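Local atomic coordinates of beta 1-3 glucanase (Clostridium beijerinckii NCIMB 8052, PDB entry 5H4E), a protein that probably hydrolyses the beta-1,3-glycosidic linkages of glucans, as a glycoside hydrolase of family 64. Residues A298-H310 with Y347-S359. Numbering follows the deposited sequence.
Sequences AIKAQVCAAFNRH and YGFCYDDVFDFSS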
ATOM      1  N   ALA A 298      -9.420  -4.764  14.468  1.00 21.17           N
ATOM      2  CA  ALA A 298     -10.264  -3.667  13.996  1.00 26.23           C
ATOM      3  C   ALA A 298     -10.106  -2.402  14.833  1.00 23.05           C
ATOM      4  O   ALA A 298     -10.108  -1.291  14.293  1.00 20.49           O
ATOM      5  CB  ALA A 298     -11.700  -4.089  13.983  1.00 25.46           C
ATOM      6  N   ILE A 299      -9.996  -2.570  16.148  1.00 23.86           N
ATOM      7  CA  ILE A 299      -9.741  -1.441  17.047  1.00 24.73           C
ATOM      8  C   ILE A 299      -8.396  -0.787  16.747  1.00 21.50           C
ATOM      9  O   ILE A 299      -8.297   0.440  16.667  1.00 19.44           O
ATOM     10  CB  ILE A 299      -9.755  -1.870  18.524  1.00 25.10           C
ATOM     11  CG1 ILE A 299     -11.186  -2.126  18.994  1.00 24.62           C
ATOM     12  CG2 ILE A 299      -9.055  -0.818  19.399  1.00 22.05           C
ATOM     13  CD1 ILE A 299     -11.261  -2.949  20.261  1.00 26.69           C
ATOM     14  N   LYS A 300      -7.357  -1.605  16.571  1.00 20.70           N
ATOM     15  CA  LYS A 300      -6.026  -1.081  16.247  1.00 20.44           C
ATOM     16  C   LYS A 300      -6.035  -0.313  14.919  1.00 20.04           C
ATOM     17  O   LYS A 300      -5.364   0.712  14.781  1.00 18.79           O
ATOM     18  CB  LYS A 300      -4.999  -2.223  16.203  1.00 23.76           C
ATOM     19  CG  LYS A 300      -4.686  -2.793  17.584  1.00 24.13           C
ATOM     20  CD  LYS A 300      -3.797  -4.032  17.528  1.00 24.78           C
ATOM     21  CE  LYS A 300      -3.746  -4.690  18.898  1.00 26.70           C
ATOM     22  NZ  LYS A 300      -2.685  -5.742  18.991  1.00 26.18           N
ATOM     23  N   ALA A 301      -6.815  -0.801  13.956  1.00 21.72           N
ATOM     24  CA  ALA A 301      -6.918  -0.147  12.651  1.00 21.04           C
ATOM     25  C   ALA A 301      -7.543   1.244  12.798  1.00 20.57           C
ATOM     26  O   ALA A 301      -7.067   2.232  12.227  1.00 17.05           O
ATOM     27  CB  ALA A 301      -7.737  -1.004  11.692  1.00 22.07           C
ATOM     28  N   GLN A 302      -8.618   1.309  13.570  1.00 19.83           N
ATOM     29  CA  GLN A 302      -9.311   2.572  13.770  1.00 21.13           C
ATOM     30  C   GLN A 302      -8.436   3.569  14.516  1.00 19.65           C
ATOM     31  O   GLN A 302      -8.389   4.744  14.161  1.00 19.35           O
ATOM     32  CB  GLN A 302     -10.604   2.338  14.525  1.00 20.02           C
ATOM     33  CG  GLN A 302     -11.603   1.545  13.737  1.00 21.04           C
ATOM     34  CD  GLN A 302     -12.505   2.433  12.911  1.00 27.60           C
ATOM     35  OE1 GLN A 302     -12.405   3.663  12.974  1.00 28.77           O
ATOM     36  NE2 GLN A 302     -13.416   1.822  12.153  1.00 26.68           N
ATOM     37  N   VAL A 303      -7.744   3.100  15.548  1.00 19.44           N
ATOM     38  CA  VAL A 303      -6.922   3.989  16.367  1.00 21.05           C
ATOM     39  C   VAL A 303      -5.724   4.492  15.556  1.00 18.50           C
ATOM     40  O   VAL A 303      -5.409   5.684  15.548  1.00 17.56           O
ATOM     41  CB  VAL A 303      -6.465   3.277  17.665  1.00 23.31           C
ATOM     42  CG1 VAL A 303      -5.397   4.076  18.379  1.00 18.67           C
ATOM     43  CG2 VAL A 303      -7.687   3.043  18.592  1.00 21.50           C
ATOM     44  N   CYS A 304      -5.075   3.596  14.828  1.00 17.47           N
ATOM     45  CA  CYS A 304      -3.966   4.023  13.985  1.00 17.76           C
ATOM     46  C   CYS A 304      -4.408   5.076  12.957  1.00 16.43           C
ATOM     47  O   CYS A 304      -3.772   6.124  12.800  1.00 15.08           O
ATOM     48  CB  CYS A 304      -3.350   2.818  13.270  1.00 20.46           C
ATOM     49  SG  CYS A 304      -1.924   3.233  12.255  1.00 21.91           S
ATOM     50  N   ALA A 305      -5.501   4.791  12.260  1.00 17.08           N
ATOM     51  CA  ALA A 305      -6.021   5.717  11.258  1.00 16.81           C
ATOM     52  C   ALA A 305      -6.383   7.048  11.906  1.00 16.16           C
ATOM     53  O   ALA A 305      -6.149   8.105  11.324  1.00 14.47           O
ATOM     54  CB  ALA A 305      -7.232   5.122  10.547  1.00 16.99           C
ATOM     55  N   ALA A 306      -6.934   7.007  13.120  1.00 15.36           N
ATOM     56  CA  ALA A 306      -7.356   8.256  13.769  1.00 16.01           C
ATOM     57  C   ALA A 306      -6.148   9.105  14.184  1.00 16.24           C
ATOM     58  O   ALA A 306      -6.188  10.345  14.139  1.00 16.29           O
ATOM     59  CB  ALA A 306      -8.246   7.956  14.978  1.00 18.12           C
ATOM     60  N   PHE A 307      -5.063   8.444  14.572  1.00 15.66           N
ATOM     61  CA  PHE A 307      -3.823   9.167  14.822  1.00 15.59           C
ATOM     62  C   PHE A 307      -3.323   9.832  13.556  1.00 16.45           C
ATOM     63  O   PHE A 307      -3.065  11.034  13.564  1.00 17.06           O
ATOM     64  CB  PHE A 307      -2.755   8.246  15.404  1.00 15.36           C
ATOM     65  CG  PHE A 307      -2.791   8.170  16.904  1.00 17.61           C
ATOM     66  CD1 PHE A 307      -2.502   9.289  17.669  1.00 21.22           C
ATOM     67  CD2 PHE A 307      -3.109   6.982  17.552  1.00 18.30           C
ATOM     68  CE1 PHE A 307      -2.531   9.227  19.065  1.00 20.43           C
ATOM     69  CE2 PHE A 307      -3.148   6.923  18.949  1.00 17.93           C
ATOM     70  CZ  PHE A 307      -2.847   8.044  19.690  1.00 18.59           C
ATOM     71  N   ASN A 308      -3.213   9.082  12.459  1.00 15.61           N
ATOM     72  CA  ASN A 308      -2.761   9.681  11.204  1.00 15.38           C
ATOM     73  C   ASN A 308      -3.625  10.852  10.740  1.00 17.01           C
ATOM     74  O   ASN A 308      -3.117  11.825  10.166  1.00 17.15           O
ATOM     75  CB  ASN A 308      -2.717   8.633  10.094  1.00 16.16           C
ATOM     76  CG  ASN A 308      -1.499   7.752  10.195  1.00 17.10           C
ATOM     77  OD1 ASN A 308      -0.412   8.134   9.767  1.00 20.32           O
ATOM     78  ND2 ASN A 308      -1.659   6.590  10.805  1.00 17.03           N
ATOM     79  N   ARG A 309      -4.925  10.748  10.996  1.00 16.02           N
ATOM     80  CA  ARG A 309      -5.895  11.750  10.551  1.00 13.97           C
ATOM     81  C   ARG A 309      -6.098  12.869  11.579  1.00 15.91           C
ATOM     82  O   ARG A 309      -6.838  13.826  11.314  1.00 16.82           O
ATOM     83  CB  ARG A 309      -7.239  11.074  10.241  1.00 13.93           C
ATOM     84  CG  ARG A 309      -7.195  10.145   9.017  1.00 15.78           C
ATOM     85  CD  ARG A 309      -8.399   9.196   8.967  1.00 14.81           C
ATOM     86  NE  ARG A 309      -8.374   8.360   7.767  1.00 17.17           N
ATOM     87  CZ  ARG A 309      -9.146   7.291   7.577  1.00 21.19           C
ATOM     88  NH1 ARG A 309     -10.000   6.901   8.523  1.00 19.45           N
ATOM     89  NH2 ARG A 309      -9.047   6.593   6.447  1.00 19.52           N
ATOM     90  N   HIS A 310      -5.406  12.755  12.716  1.00 16.53           N
ATOM     91  CA  HIS A 310      -5.521  13.668  13.866  1.00 18.65           C
ATOM     92  C   HIS A 310      -6.986  13.877  14.280  1.00 16.97           C
ATOM     93  O   HIS A 310      -7.485  14.996  14.298  1.00 17.04           O
ATOM     94  CB  HIS A 310      -4.847  15.023  13.567  1.00 16.70           C
ATOM     95  CG  HIS A 310      -4.586  15.861  14.789  1.00 18.13           C
ATOM     96  ND1 HIS A 310      -3.311  16.147  15.238  1.00 18.22           N
ATOM     97  CD2 HIS A 310      -5.432  16.500  15.637  1.00 19.32           C
ATOM     98  CE1 HIS A 310      -3.384  16.914  16.314  1.00 17.53           C
ATOM     99  NE2 HIS A 310      -4.657  17.144  16.576  1.00 19.95           N
ATOM    100  N   TYR A 347      -4.837   5.103  -0.877  1.00 16.81           N
ATOM    101  CA  TYR A 347      -4.078   4.461   0.188  1.00 17.18           C
ATOM    102  C   TYR A 347      -2.874   5.327   0.556  1.00 18.38           C
ATOM    103  O   TYR A 347      -1.769   5.107   0.048  1.00 17.39           O
ATOM    104  CB  TYR A 347      -3.606   3.060  -0.218  1.00 18.32           C
ATOM    105  CG  TYR A 347      -4.402   1.943   0.416  1.00 20.95           C
ATOM    106  CD1 TYR A 347      -4.385   1.755   1.797  1.00 18.59           C
ATOM    107  CD2 TYR A 347      -5.110   1.026  -0.372  1.00 21.71           C
ATOM    108  CE1 TYR A 347      -5.100   0.721   2.390  1.00 24.93           C
ATOM    109  CE2 TYR A 347      -5.821  -0.025   0.215  1.00 24.11           C
ATOM    110  CZ  TYR A 347      -5.810  -0.169   1.600  1.00 28.10           C
ATOM    111  OH  TYR A 347      -6.512  -1.202   2.201  1.00 32.30           O
ATOM    112  N   GLY A 348      -3.080   6.306   1.437  1.00 17.98           N
ATOM    113  CA  GLY A 348      -2.012   7.223   1.823  1.00 16.37           C
ATOM    114  C   GLY A 348      -1.183   6.703   2.992  1.00 18.60           C
ATOM    115  O   GLY A 348      -0.069   7.165   3.242  1.00 19.18           O
ATOM    116  N   PHE A 349      -1.748   5.750   3.725  1.00 19.52           N
ATOM    117  CA  PHE A 349      -1.045   5.052   4.801  1.00 22.21           C
ATOM    118  C   PHE A 349      -1.761   3.724   5.009  1.00 21.43           C
ATOM    119  O   PHE A 349      -2.874   3.536   4.494  1.00 21.46           O
ATOM    120  CB  PHE A 349      -1.000   5.877   6.104  1.00 18.55           C
ATOM    121  CG  PHE A 349      -2.357   6.158   6.696  1.00 22.10           C
ATOM    122  CD1 PHE A 349      -3.108   7.235   6.253  1.00 17.87           C
ATOM    123  CD2 PHE A 349      -2.881   5.342   7.692  1.00 20.31           C
ATOM    124  CE1 PHE A 349      -4.368   7.499   6.788  1.00 19.60           C
ATOM    125  CE2 PHE A 349      -4.141   5.592   8.218  1.00 20.04           C
ATOM    126  CZ  PHE A 349      -4.884   6.676   7.763  1.00 18.23           C
ATOM    127  N   CYS A 350      -1.119   2.824   5.755  1.00 22.57           N
ATOM    128  CA  CYS A 350      -1.543   1.426   5.910  1.00 27.21           C
ATOM    129  C   CYS A 350      -3.042   1.234   6.123  1.00 28.43           C
ATOM    130  O   CYS A 350      -3.672   0.452   5.414  1.00 30.18           O
ATOM    131  CB  CYS A 350      -0.784   0.780   7.080  1.00 26.46           C
ATOM    132  SG  CYS A 350      -1.137  -0.985   7.356  1.00 50.01           S
ATOM    133  N   TYR A 351      -3.607   1.955   7.088  1.00 25.44           N
ATOM    134  CA  TYR A 351      -5.001   1.749   7.478  1.00 25.07           C
ATOM    135  C   TYR A 351      -5.990   2.743   6.881  1.00 22.08           C
ATOM    136  O   TYR A 351      -7.042   3.016   7.476  1.00 20.51           O
ATOM    137  CB  TYR A 351      -5.107   1.791   9.000  1.00 22.02           C
ATOM    138  CG  TYR A 351      -4.583   0.542   9.673  1.00 21.77           C
ATOM    139  CD1 TYR A 351      -5.184  -0.685   9.446  1.00 25.80           C
ATOM    140  CD2 TYR A 351      -3.507   0.595  10.544  1.00 23.45           C
ATOM    141  CE1 TYR A 351      -4.728  -1.837  10.071  1.00 27.38           C
ATOM    142  CE2 TYR A 351      -3.041  -0.548  11.176  1.00 27.14           C
ATOM    143  CZ  TYR A 351      -3.658  -1.761  10.935  1.00 27.23           C
ATOM    144  OH  TYR A 351      -3.205  -2.905  11.558  1.00 32.39           O
ATOM    145  N   ASP A 352      -5.670   3.272   5.703  1.00 19.76           N
ATOM    146  CA  ASP A 352      -6.506   4.293   5.092  1.00 18.52           C
ATOM    147  C   ASP A 352      -7.862   3.743   4.649  1.00 16.86           C
ATOM    148  O   ASP A 352      -8.763   4.515   4.318  1.00 19.76           O
ATOM    149  CB  ASP A 352      -5.783   4.942   3.905  1.00 19.74           C
ATOM    150  CG  ASP A 352      -5.892   6.470   3.917  1.00 18.71           C
ATOM    151  OD1 ASP A 352      -6.848   7.000   4.529  1.00 19.26           O
ATOM    152  OD2 ASP A 352      -5.017   7.142   3.330  1.00 16.12           O
ATOM    153  N   ASP A 353      -8.016   2.419   4.653  1.00 20.45           N
ATOM    154  CA  ASP A 353      -9.292   1.817   4.280  1.00 20.29           C
ATOM    155  C   ASP A 353     -10.289   1.864   5.448  1.00 24.35           C
ATOM    156  O   ASP A 353     -11.462   1.498   5.295  1.00 19.97           O
ATOM    157  CB  ASP A 353      -9.097   0.379   3.760  1.00 27.77           C
ATOM    158  CG  ASP A 353      -8.421  -0.537   4.764  1.00 29.18           C
ATOM    159  OD1 ASP A 353      -7.529  -0.079   5.516  1.00 27.16           O
ATOM    160  OD2 ASP A 353      -8.788  -1.728   4.790  1.00 35.38           O
ATOM    161  N   VAL A 354      -9.831   2.345   6.605  1.00 21.11           N
ATOM    162  CA  VAL A 354     -10.755   2.593   7.714  1.00 22.47           C
ATOM    163  C   VAL A 354     -11.805   3.599   7.251  1.00 21.03           C
ATOM    164  O   VAL A 354     -11.459   4.703   6.816  1.00 21.25           O
ATOM    165  CB  VAL A 354     -10.041   3.102   8.968  1.00 19.47           C
ATOM    166  CG1 VAL A 354     -11.054   3.587   9.991  1.00 21.75           C
ATOM    167  CG2 VAL A 354      -9.195   1.986   9.565  1.00 21.39           C
ATOM    168  N   PHE A 355     -13.076   3.174   7.317  1.00 19.46           N
ATOM    169  CA  PHE A 355     -14.226   3.947   6.853  1.00 21.66           C
ATOM    170  C   PHE A 355     -14.136   4.261   5.359  1.00 23.09           C
ATOM    171  O   PHE A 355     -14.675   5.260   4.885  1.00 24.54           O
ATOM    172  CB  PHE A 355     -14.391   5.226   7.681  1.00 23.22           C
ATOM    173  CG  PHE A 355     -15.021   4.988   9.037  1.00 24.42           C
ATOM    174  CD1 PHE A 355     -14.351   5.325  10.204  1.00 22.47           C
ATOM    175  CD2 PHE A 355     -16.283   4.417   9.135  1.00 28.01           C
ATOM    176  CE1 PHE A 355     -14.929   5.095  11.450  1.00 26.78           C
ATOM    177  CE2 PHE A 355     -16.872   4.187  10.377  1.00 30.45           C
ATOM    178  CZ  PHE A 355     -16.192   4.526  11.534  1.00 27.05           C
ATOM    179  N   ASP A 356     -13.447   3.374   4.636  1.00 21.88           N
ATOM    180  CA  ASP A 356     -13.483   3.291   3.167  1.00 23.29           C
ATOM    181  C   ASP A 356     -12.956   4.524   2.433  1.00 24.25           C
ATOM    182  O   ASP A 356     -13.549   4.957   1.443  1.00 22.59           O
ATOM    183  CB  ASP A 356     -14.912   3.004   2.692  1.00 27.97           C
ATOM    184  CG  ASP A 356     -15.540   1.834   3.423  1.00 31.52           C
ATOM    185  OD1 ASP A 356     -14.891   0.770   3.517  1.00 29.01           O
ATOM    186  OD2 ASP A 356     -16.681   1.991   3.914  1.00 40.99           O
ATOM    187  N   PHE A 357     -11.833   5.065   2.891  1.00 18.85           N
ATOM    188  CA  PHE A 357     -11.235   6.216   2.217  1.00 18.57           C
ATOM    189  C   PHE A 357     -10.075   5.822   1.307  1.00 18.93           C
ATOM    190  O   PHE A 357      -9.428   6.683   0.682  1.00 17.31           O
ATOM    191  CB  PHE A 357     -10.778   7.250   3.258  1.00 21.33           C
ATOM    192  CG  PHE A 357     -11.924   7.956   3.938  1.00 19.73           C
ATOM    193  CD1 PHE A 357     -12.648   8.931   3.261  1.00 22.81           C
ATOM    194  CD2 PHE A 357     -12.273   7.646   5.245  1.00 18.85           C
ATOM    195  CE1 PHE A 357     -13.713   9.576   3.875  1.00 22.09           C
ATOM    196  CE2 PHE A 357     -13.337   8.285   5.873  1.00 21.63           C
ATOM    197  CZ  PHE A 357     -14.060   9.249   5.185  1.00 19.63           C
ATOM    198  N   SER A 358      -9.810   4.520   1.224  1.00 19.94           N
ATOM    199  CA  SER A 358      -8.671   4.047   0.435  1.00 18.25           C
ATOM    200  C   SER A 358      -9.051   3.906  -1.033  1.00 17.13           C
ATOM    201  O   SER A 358     -10.213   4.068  -1.413  1.00 18.54           O
ATOM    202  CB  SER A 358      -8.154   2.704   0.969  1.00 21.32           C
ATOM    203  OG  SER A 358      -8.937   1.616   0.478  1.00 20.75           O
ATOM    204  N   SER A 359      -8.059   3.570  -1.849  1.00 15.80           N
ATOM    205  CA  SER A 359      -8.259   3.367  -3.275  1.00 16.49           C
ATOM    206  C   SER A 359      -8.741   1.952  -3.587  1.00 19.88           C
ATOM    207  O   SER A 359      -8.692   1.514  -4.741  1.00 18.90           O
ATOM    208  CB  SER A 359      -6.944   3.640  -4.007  1.00 15.73           C
ATOM    209  OG  SER A 359      -5.924   2.835  -3.428  1.00 16.77           O
TER
HETATM  210  O   HOH W   1      -7.419   9.583   5.216  1.00 18.48           O
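R309, in the last turn of helix 294-309, reaches into the irregular loop 347-359 and binds V354 and D352. Its CG stands anti to the carbonyl carbon (chi1 -68°), and from there the chain runs extended to NE, which brings the guanidinium to V354 O and D352. On the way it passes the edge of the F349 ring. NE lies near that ring plane, 3.9 Å from F349 CZ, and the two flat groups stand 76° apart. NE also donates to a water, which in turn donates to D352 OD1. F357 CD2 lies over one face of the guanidinium. R309 NH1 and NH2 grip V354 O end-on, each at 3.1 Å. The NH2 bond lies in the carbonyl plane on a lone pair, whereas NH1 comes from above that plane. R309 NH2 also forms a salt bridge to D352 OD1 at 2.9 Å, nearly straight and on the anti lone pair. D352 OD2 bonds to G348 N and H338, so both carboxylate oxygens are engaged.

N308, one residue earlier, lays its amide on the F349 ring, the planes 18° apart, with N308 CB 3.7 Å from the ring centroid. N308 ND2 bonds back to C304 O and also to V282 O. Farther back along the helix the contact is mostly apolar. A301 CA sits over one face of Y351, while C304 SG meets the ring edge, 3.5 Å from Y351 CD2. A305 CB packs against V354 CB at 3.8 Å. Q302 OE1 comes within 3.3 Å of V354 CG1. Q302 NE2 lies over one face of the F355 ring, the amide steep to it rather than stacked.

Two overlapping type I turns, F349 to D352 and Y351 to V354, shape the loop. The contact joins the C-terminal part of helix 294-309, which closes in a Schellman motif at H310, to the irregular loop before strand 361-363 in the GH64 glucanase domain.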